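Local coordinates for uncharacterized protein (Enterococcus faecalis, PDB 4OBI) that is of unknown function but binds a zinc ion through a NusG domain II-like beta fold and probably works anchored to the membrane, at residues A61-D65 against L66-R70. Sequence-based numbering, arbitrary orientation.
Sequences ANCAD and LVDVR. With ZN (zinc ion), chain C.
A mononuclear zinc site occupies the turn that leads from strand 55-61 into the short helix 67-71 of this NusG domain II-like fold. Cys63 SG, from the loop, and Asp68 OD1, from the first turn of the helix, bind the zinc ion at 2.3 Å and 2.0 Å; Cys84 and a water complete the four ligands. Cys63 SG and Asp68 CG both sit between the backbone N and the carbonyl carbon (chi1 56° and 49°), a choice that turns sulfur and carboxylate onto one metal. The other oxygen, Asp68 OD2, accepts a hydrogen bond from Asn47 ND2, a second-shell amide that probably fixes the turn of the carboxylate. Asp65 belongs to the second shell too: its OD1 accepts a 2.6 Å hydrogen bond from the zinc-bound water, a link that would probably polarise that water. The same OD1 takes Val67 N at 3.1 Å, the donor lying well above the carboxylate plane, while Val67 CG2 packs on Asp65 CG. Beside the metal site, Ala61 CB touches Val69 CG2 at 3.9 Å and meets Leu66 CD2 more loosely, tying the strand end to the helix start. Arg70, bent at chi3 (61°), curls back toward the turn until NH1 reaches Asp65 O at 2.9 Å, with that oxygen at the guanidinium edge, in its plane.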
loop_
_atom_site.group_PDB
_atom_site.type_symbol
_atom_site.label_atom_id
_atom_site.label_comp_id
_atom_site.label_asym_id
_atom_site.label_seq_id
_atom_site.Cartn_x
_atom_site.Cartn_y
_atom_site.Cartn_z
ATOM N N ALA A 61 -4.948 -2.164 -9.874
ATOM C CA ALA A 61 -4.071 -1.155 -10.479
ATOM C C ALA A 61 -4.115 -1.244 -12.001
ATOM O O ALA A 61 -4.643 -2.213 -12.541
ATOM C CB ALA A 61 -2.644 -1.339 -9.989
ATOM N N ASN A 62 -3.564 -0.241 -12.689
ATOM C CA ASN A 62 -3.495 -0.255 -14.166
ATOM C C ASN A 62 -2.081 -0.104 -14.717
ATOM O O ASN A 62 -1.890 0.353 -15.841
ATOM C CB ASN A 62 -4.402 0.808 -14.780
ATOM C CG ASN A 62 -3.985 2.220 -14.416
ATOM O OD1 ASN A 62 -3.080 2.437 -13.604
ATOM N ND2 ASN A 62 -4.657 3.192 -15.011
ATOM N N CYS A 63 -1.093 -0.501 -13.920
ATOM C CA CYS A 63 0.266 -0.634 -14.413
ATOM C C CYS A 63 0.338 -1.827 -15.365
ATOM O O CYS A 63 -0.580 -2.637 -15.431
ATOM C CB CYS A 63 1.233 -0.831 -13.259
ATOM S SG CYS A 63 0.810 -2.240 -12.222
ATOM N N ALA A 64 1.440 -1.929 -16.098
ATOM C CA ALA A 64 1.557 -2.928 -17.163
ATOM C C ALA A 64 1.754 -4.370 -16.688
ATOM O O ALA A 64 1.467 -5.295 -17.437
ATOM C CB ALA A 64 2.678 -2.541 -18.110
ATOM N N ASP A 65 2.251 -4.575 -15.466
ATOM C CA ASP A 65 2.556 -5.936 -14.992
ATOM C C ASP A 65 1.773 -6.393 -13.762
ATOM O O ASP A 65 1.831 -7.569 -13.394
ATOM C CB ASP A 65 4.059 -6.094 -14.745
ATOM C CG ASP A 65 4.610 -5.088 -13.737
ATOM O OD1 ASP A 65 3.838 -4.544 -12.919
ATOM O OD2 ASP A 65 5.840 -4.843 -13.766
ATOM N N LEU A 66 1.053 -5.472 -13.123
ATOM C CA LEU A 66 0.265 -5.766 -11.908
ATOM C C LEU A 66 1.064 -6.485 -10.817
ATOM O O LEU A 66 0.505 -7.210 -9.997
ATOM C CB LEU A 66 -1.005 -6.535 -12.261
ATOM C CG LEU A 66 -1.968 -5.893 -13.262
ATOM C CD1 LEU A 66 -3.185 -6.778 -13.491
ATOM C CD2 LEU A 66 -2.387 -4.504 -12.790
ATOM N N VAL A 67 2.373 -6.251 -10.774
ATOM C CA VAL A 67 3.238 -6.971 -9.823
ATOM C C VAL A 67 2.818 -6.694 -8.368
ATOM O O VAL A 67 2.748 -7.614 -7.536
ATOM C CB VAL A 67 4.727 -6.634 -10.081
ATOM C CG1 VAL A 67 5.598 -6.913 -8.862
ATOM C CG2 VAL A 67 5.232 -7.443 -11.264
ATOM N N ASP A 68 2.500 -5.437 -8.081
ATOM C CA ASP A 68 2.046 -5.033 -6.741
ATOM C C ASP A 68 0.720 -5.686 -6.367
ATOM O O ASP A 68 0.549 -6.142 -5.241
ATOM C CB ASP A 68 1.986 -3.504 -6.587
ATOM C CG ASP A 68 1.251 -2.820 -7.717
ATOM O OD1 ASP A 68 1.556 -3.112 -8.893
ATOM O OD2 ASP A 68 0.377 -1.980 -7.431
ATOM N N VAL A 69 -0.210 -5.759 -7.315
ATOM C CA VAL A 69 -1.462 -6.496 -7.105
ATOM C C VAL A 69 -1.191 -7.983 -6.824
ATOM O O VAL A 69 -1.782 -8.583 -5.909
ATOM C CB VAL A 69 -2.411 -6.333 -8.319
ATOM C CG1 VAL A 69 -3.647 -7.206 -8.185
ATOM C CG2 VAL A 69 -2.833 -4.886 -8.473
ATOM N N ARG A 70 -0.296 -8.581 -7.606
ATOM C CA ARG A 70 -0.038 -10.016 -7.502
ATOM C C ARG A 70 0.692 -10.386 -6.202
ATOM O O ARG A 70 0.557 -11.506 -5.721
ATOM C CB ARG A 70 0.738 -10.499 -8.725
ATOM C CG ARG A 70 -0.086 -10.432 -10.010
ATOM C CD ARG A 70 0.798 -10.207 -11.219
ATOM N NE ARG A 70 1.751 -11.299 -11.375
ATOM C CZ ARG A 70 2.829 -11.254 -12.148
ATOM N NH1 ARG A 70 3.120 -10.163 -12.853
ATOM N NH2 ARG A 70 3.631 -12.307 -12.207
HETATM ZN ZN ZN C . 2.134 -1.913 -10.412
HETATM O O HOH W 1 3.742 -2.982 -10.844
#